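PDB 6DKU: VP35 from Myotis lucifugus, which is a bat-genome homolog of the filoviral polymerase cofactor, its C-terminal interferon inhibitory domain, represented here, probably acting as an antagonist of innate immune signalling. Local coordinates for residues A33-S38 and H42-A47; M48-R53 and Q70-F75. The protein carries 1 engineered substitution. All coordinates share one frame; numbering follows the deposited sequence.

Helix 41-56 takes part in both interactions, in series: its N-terminal half packs against helix 26-37 in interaction 1, and its next turns meet the junction of helices 61-71 and 73-76 in interaction 2. Both contacts are largely buried, but their chemistry differs. Interaction 1 is mostly aliphatic, with a serine hydroxyl turned back to the helix that precedes it, whereas interaction 2 sets a histidine ring against a cysteine sulfur and an arginine that reaches the surface. The centres lie about 9 Å apart, and the two meet directly: Phe-75 packs against Ile-34, Val-37 and Asp-43, and Tyr-74 OH is 2.9 Å from Val-37 O, a probable hydrogen bond.

Interaction 1: A33-S38 and H42-A47; sequences AIAMVS and HDLQVA
Ile-34 and Ala-47 mark the wider end of an alpha-alpha hairpin, in which helix 26-37 turns through a short connection into helix 41-56, within the helical part of the VP35 interferon inhibitory domain. The CA atoms of Ile-34 and Ala-47 are 8.0 Å apart, against 5.5 Å for those of Ser-38 and Asp-43, so the two chain segments draw together toward the turn. At Ile-34 the CG2 branch, which lies anti to the backbone N, does the touching: it sits 4.1 Å from Ala-47 CB. Phe-12, Ile-68 and Phe-75, from three other helices, also pack on this pair. One residue on, the small side chain of Ala-35 lets Leu-44 approach the backbone, and CD2 of Leu-44 rests 3.8 Å from Ala-35 CA. Phe-12 touches both residues.

Ser-38, just past the helix, faces Asp-43 and Leu-44. Its OG, placed between backbone N and carbonyl carbon (chi1 45°), donates a 2.7 Å hydrogen bond to Ala-35 O, coming from above the carbonyl plane, 36° out of it. The hydroxyl is thereby satisfied by a carbonyl of the last turn of the helix before it, while the same OG lies beside the CG and CD2 of Leu-44. Asp-43 directs its carboxylate to a salt bridge with Arg-39 in the turn, and its CB stands 3.6 Å from Ser-38 CB.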
loop_
_atom_site.group_PDB
_atom_site.type_symbol
_atom_site.label_atom_id
_atom_site.label_comp_id
_atom_site.label_asym_id
_atom_site.label_seq_id
_atom_site.Cartn_x
_atom_site.Cartn_y
_atom_site.Cartn_z
ATOM N N ALA A 33 -0.876 -0.114 -3.076
ATOM C CA ALA A 33 -0.101 1.122 -3.104
ATOM C C ALA A 33 1.353 0.839 -3.436
ATOM O O ALA A 33 1.958 1.533 -4.265
ATOM C CB ALA A 33 -0.210 1.841 -1.758
ATOM N N ILE A 34 1.921 -0.188 -2.798
ATOM C CA ILE A 34 3.277 -0.620 -3.113
ATOM C C ILE A 34 3.404 -0.916 -4.600
ATOM O O ILE A 34 4.370 -0.495 -5.249
ATOM C CB ILE A 34 3.657 -1.840 -2.251
ATOM C CG1 ILE A 34 3.728 -1.443 -0.776
ATOM C CG2 ILE A 34 4.992 -2.413 -2.692
ATOM C CD1 ILE A 34 4.028 -2.597 0.146
ATOM N N ALA A 35 2.421 -1.622 -5.172
ATOM C CA ALA A 35 2.494 -1.925 -6.599
ATOM C C ALA A 35 2.379 -0.663 -7.441
ATOM O O ALA A 35 3.103 -0.503 -8.429
ATOM C CB ALA A 35 1.407 -2.920 -6.991
ATOM N N MET A 36 1.473 0.241 -7.066
ATOM C CA MET A 36 1.263 1.453 -7.849
ATOM C C MET A 36 2.507 2.330 -7.860
ATOM O O MET A 36 2.798 2.996 -8.863
ATOM C CB MET A 36 0.083 2.249 -7.288
ATOM C CG MET A 36 -1.292 1.689 -7.592
ATOM S SD MET A 36 -2.510 2.338 -6.430
ATOM C CE MET A 36 -2.525 4.074 -6.849
ATOM N N VAL A 37 3.252 2.351 -6.749
ATOM C CA VAL A 37 4.294 3.362 -6.559
ATOM C C VAL A 37 5.658 2.921 -7.097
ATOM O O VAL A 37 6.570 3.758 -7.226
ATOM C CB VAL A 37 4.364 3.733 -5.062
ATOM C CG1 VAL A 37 5.248 2.758 -4.300
ATOM C CG2 VAL A 37 4.780 5.185 -4.870
ATOM N N SER A 38 5.818 1.643 -7.437
ATOM C CA SER A 38 7.044 1.132 -8.036
ATOM C C SER A 38 7.251 1.686 -9.447
ATOM O O SER A 38 6.300 2.012 -10.161
ATOM C CB SER A 38 7.010 -0.398 -8.083
ATOM O OG SER A 38 5.764 -0.877 -8.554
ATOM N N HIS A 42 11.778 -4.216 -11.368
ATOM C CA HIS A 42 12.823 -4.401 -10.370
ATOM C C HIS A 42 12.330 -4.044 -8.970
ATOM O O HIS A 42 12.564 -4.788 -8.012
ATOM C CB HIS A 42 14.049 -3.575 -10.740
ATOM C CG HIS A 42 15.165 -3.698 -9.755
ATOM N ND1 HIS A 42 15.922 -4.843 -9.629
ATOM C CD2 HIS A 42 15.638 -2.829 -8.829
ATOM C CE1 HIS A 42 16.824 -4.669 -8.679
ATOM N NE2 HIS A 42 16.673 -3.456 -8.178
ATOM N N ASP A 43 11.645 -2.906 -8.826
ATOM C CA ASP A 43 11.117 -2.537 -7.513
ATOM C C ASP A 43 10.119 -3.577 -7.010
ATOM O O ASP A 43 10.141 -3.952 -5.829
ATOM C CB ASP A 43 10.462 -1.156 -7.570
ATOM C CG ASP A 43 11.445 -0.056 -7.897
ATOM O OD1 ASP A 43 12.663 -0.251 -7.701
ATOM O OD2 ASP A 43 10.994 1.013 -8.353
ATOM N N LEU A 44 9.241 -4.057 -7.895
ATOM C CA LEU A 44 8.300 -5.099 -7.504
ATOM C C LEU A 44 9.018 -6.355 -7.021
ATOM O O LEU A 44 8.585 -6.977 -6.048
ATOM C CB LEU A 44 7.344 -5.426 -8.652
ATOM C CG LEU A 44 6.322 -4.363 -9.066
ATOM C CD1 LEU A 44 5.501 -4.857 -10.235
ATOM C CD2 LEU A 44 5.413 -4.034 -7.903
ATOM N N GLN A 45 10.123 -6.745 -7.660
ATOM C CA GLN A 45 10.764 -7.967 -7.181
ATOM C C GLN A 45 11.625 -7.708 -5.940
ATOM O O GLN A 45 11.877 -8.630 -5.157
ATOM C CB GLN A 45 11.536 -8.643 -8.310
ATOM C CG GLN A 45 12.205 -9.937 -7.891
ATOM C CD GLN A 45 11.274 -11.123 -8.066
ATOM O OE1 GLN A 45 10.710 -11.326 -9.141
ATOM N NE2 GLN A 45 11.059 -11.878 -6.982
ATOM N N VAL A 46 12.038 -6.464 -5.708
ATOM C CA VAL A 46 12.610 -6.130 -4.414
ATOM C C VAL A 46 11.557 -6.319 -3.324
ATOM O O VAL A 46 11.772 -7.041 -2.339
ATOM C CB VAL A 46 13.181 -4.701 -4.439
ATOM C CG1 VAL A 46 13.458 -4.230 -3.019
ATOM C CG2 VAL A 46 14.441 -4.646 -5.287
ATOM N N ALA A 47 10.393 -5.689 -3.500
ATOM C CA ALA A 47 9.321 -5.816 -2.522
ATOM C C ALA A 47 8.921 -7.274 -2.319
ATOM O O ALA A 47 8.689 -7.712 -1.186
ATOM C CB ALA A 47 8.128 -4.976 -2.972
#

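Interaction 2: M48-R53 and Q70-F75; sequences MDHFNR and QRCEYF
NE2 of His-50 is hydrogen-bonded to OG of Ser-67 on helix 61-71, which helps fix the rotation of the ring, and the adjoining CE1 corner meets Arg-71, with His-50 CE1 3.4 Å from Arg-71 CB. The ring is carried toward this junction because CG is anti to the backbone N (chi1 177°). Arg-71 bends at chi2 and chi3 and passes the ring with CD in plane at its edge; the guanidinium then stands nearly perpendicular to the imidazole, the planes 87° apart, with His-50 CE1 over one guanidinium face. His-50 NE2 and Arg-71 NE are 4.6 Å apart, a proximity that would probably disfavour a protonated histidine, although the salt bridge from Arg-71 NH1 to Glu-54 should soften the effect.

Cys-72 supplies the sulfur contact: its SG is 3.5 Å from His-50 CB and 4.1 Å from the ring centroid, an oblique sulfur-aromatic approach 33° off the ring normal. Cys-72 leaves helical geometry after helix 61-71 and is the N-cap residue of helix 73-76. The contact therefore seats this break between two helices against helix 41-56, where Val-46 also touches Cys-72 and Ile-68 of helix 61-71 packs on His-50.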
loop_
_atom_site.group_PDB
_atom_site.type_symbol
_atom_site.label_atom_id
_atom_site.label_comp_id
_atom_site.label_asym_id
_atom_site.label_seq_id
_atom_site.Cartn_x
_atom_site.Cartn_y
_atom_site.Cartn_z
ATOM N N MET A 48 8.851 -8.042 -3.407
ATOM C CA MET A 48 8.426 -9.434 -3.321
ATOM C C MET A 48 9.476 -10.290 -2.626
ATOM O O MET A 48 9.149 -11.135 -1.783
ATOM C CB MET A 48 8.145 -9.971 -4.718
ATOM C CG MET A 48 7.895 -11.457 -4.759
ATOM S SD MET A 48 6.161 -11.823 -4.463
ATOM C CE MET A 48 5.392 -10.914 -5.804
ATOM N N ASP A 49 10.747 -10.098 -2.978
ATOM C CA ASP A 49 11.814 -10.834 -2.315
ATOM C C ASP A 49 11.819 -10.557 -0.817
ATOM O O ASP A 49 11.998 -11.477 -0.010
ATOM C CB ASP A 49 13.162 -10.471 -2.939
ATOM C CG ASP A 49 13.354 -11.078 -4.322
ATOM O OD1 ASP A 49 12.653 -12.068 -4.644
ATOM O OD2 ASP A 49 14.209 -10.562 -5.082
ATOM N N HIS A 50 11.605 -9.297 -0.427
ATOM C CA HIS A 50 11.557 -8.958 0.992
ATOM C C HIS A 50 10.359 -9.608 1.679
ATOM O O HIS A 50 10.483 -10.149 2.786
ATOM C CB HIS A 50 11.522 -7.439 1.160
ATOM C CG HIS A 50 11.393 -6.988 2.582
ATOM N ND1 HIS A 50 12.484 -6.728 3.383
ATOM C CD2 HIS A 50 10.300 -6.753 3.347
ATOM C CE1 HIS A 50 12.069 -6.348 4.579
ATOM N NE2 HIS A 50 10.748 -6.358 4.584
ATOM N N PHE A 51 9.190 -9.554 1.036
ATOM C CA PHE A 51 7.992 -10.206 1.555
ATOM C C PHE A 51 8.238 -11.690 1.807
ATOM O O PHE A 51 7.955 -12.207 2.897
ATOM C CB PHE A 51 6.850 -10.004 0.560
ATOM C CG PHE A 51 5.565 -10.678 0.943
ATOM C CD1 PHE A 51 4.727 -10.112 1.891
ATOM C CD2 PHE A 51 5.174 -11.856 0.326
ATOM C CE1 PHE A 51 3.539 -10.716 2.235
ATOM C CE2 PHE A 51 3.984 -12.468 0.663
ATOM C CZ PHE A 51 3.165 -11.898 1.620
ATOM N N ASN A 52 8.775 -12.391 0.807
ATOM C CA ASN A 52 9.051 -13.810 0.977
ATOM C C ASN A 52 10.123 -14.055 2.030
ATOM O O ASN A 52 10.086 -15.080 2.720
ATOM C CB ASN A 52 9.453 -14.420 -0.359
ATOM C CG ASN A 52 8.324 -14.400 -1.362
ATOM O OD1 ASN A 52 7.164 -14.589 -1.007
ATOM N ND2 ASN A 52 8.658 -14.175 -2.625
ATOM N N ARG A 53 11.085 -13.140 2.165
ATOM C CA ARG A 53 12.065 -13.250 3.243
ATOM C C ARG A 53 11.368 -13.215 4.595
ATOM O O ARG A 53 11.630 -14.052 5.467
ATOM C CB ARG A 53 13.094 -12.121 3.142
ATOM C CG ARG A 53 14.351 -12.460 2.355
ATOM C CD ARG A 53 15.407 -11.355 2.489
ATOM N NE ARG A 53 14.964 -10.075 1.926
ATOM C CZ ARG A 53 15.217 -9.667 0.684
ATOM N NH1 ARG A 53 15.917 -10.438 -0.144
ATOM N NH2 ARG A 53 14.767 -8.486 0.266
ATOM N N GLN A 70 8.788 -0.452 5.756
ATOM C CA GLN A 70 9.781 -0.031 6.741
ATOM C C GLN A 70 11.227 -0.286 6.314
ATOM O O GLN A 70 12.093 0.566 6.539
ATOM C CB GLN A 70 9.505 -0.719 8.080
ATOM C CG GLN A 70 8.249 -0.201 8.760
ATOM C CD GLN A 70 8.144 1.304 8.684
ATOM O OE1 GLN A 70 8.951 2.021 9.272
ATOM N NE2 GLN A 70 7.156 1.792 7.944
ATOM N N ARG A 71 11.512 -1.428 5.694
ATOM C CA ARG A 71 12.880 -1.880 5.478
ATOM C C ARG A 71 13.385 -1.722 4.050
ATOM O O ARG A 71 14.585 -1.533 3.859
ATOM C CB ARG A 71 13.015 -3.348 5.893
ATOM C CG ARG A 71 13.041 -3.561 7.395
ATOM C CD ARG A 71 13.918 -4.747 7.732
ATOM N NE ARG A 71 13.167 -5.795 8.416
ATOM C CZ ARG A 71 13.658 -6.996 8.707
ATOM N NH1 ARG A 71 12.904 -7.891 9.336
ATOM N NH2 ARG A 71 14.902 -7.305 8.364
ATOM N N CYS A 72 12.517 -1.805 3.044
ATOM C CA CYS A 72 12.929 -1.579 1.663
ATOM C C CYS A 72 13.045 -0.080 1.430
ATOM O O CYS A 72 12.050 0.648 1.521
ATOM C CB CYS A 72 11.936 -2.211 0.694
ATOM S SG CYS A 72 12.069 -4.020 0.607
ATOM N N GLU A 73 14.261 0.376 1.112
ATOM C CA GLU A 73 14.577 1.796 1.215
ATOM C C GLU A 73 13.803 2.645 0.213
ATOM O O GLU A 73 13.431 3.782 0.531
ATOM C CB GLU A 73 16.080 2.012 1.044
ATOM C CG GLU A 73 16.577 3.303 1.671
ATOM C CD GLU A 73 15.945 3.577 3.033
ATOM O OE1 GLU A 73 15.965 2.684 3.912
ATOM O OE2 GLU A 73 15.417 4.693 3.219
ATOM N N TYR A 74 13.545 2.128 -0.990
ATOM C CA TYR A 74 12.795 2.916 -1.962
ATOM C C TYR A 74 11.368 3.167 -1.478
ATOM O O TYR A 74 10.957 4.317 -1.289
ATOM C CB TYR A 74 12.779 2.231 -3.326
ATOM C CG TYR A 74 11.831 2.935 -4.262
ATOM C CD1 TYR A 74 12.071 4.243 -4.670
ATOM C CD2 TYR A 74 10.658 2.325 -4.675
ATOM C CE1 TYR A 74 11.189 4.905 -5.511
ATOM C CE2 TYR A 74 9.771 2.974 -5.508
ATOM C CZ TYR A 74 10.037 4.262 -5.924
ATOM O OH TYR A 74 9.139 4.899 -6.757
ATOM N N PHE A 75 10.596 2.093 -1.267
ATOM C CA PHE A 75 9.217 2.245 -0.809
ATOM C C PHE A 75 9.139 2.996 0.508
ATOM O O PHE A 75 8.155 3.699 0.761
ATOM C CB PHE A 75 8.553 0.878 -0.668
ATOM C CG PHE A 75 8.482 0.123 -1.952
ATOM C CD1 PHE A 75 7.500 0.414 -2.883
ATOM C CD2 PHE A 75 9.420 -0.855 -2.245
ATOM C CE1 PHE A 75 7.441 -0.274 -4.069
ATOM C CE2 PHE A 75 9.371 -1.546 -3.428
ATOM C CZ PHE A 75 8.378 -1.259 -4.345
#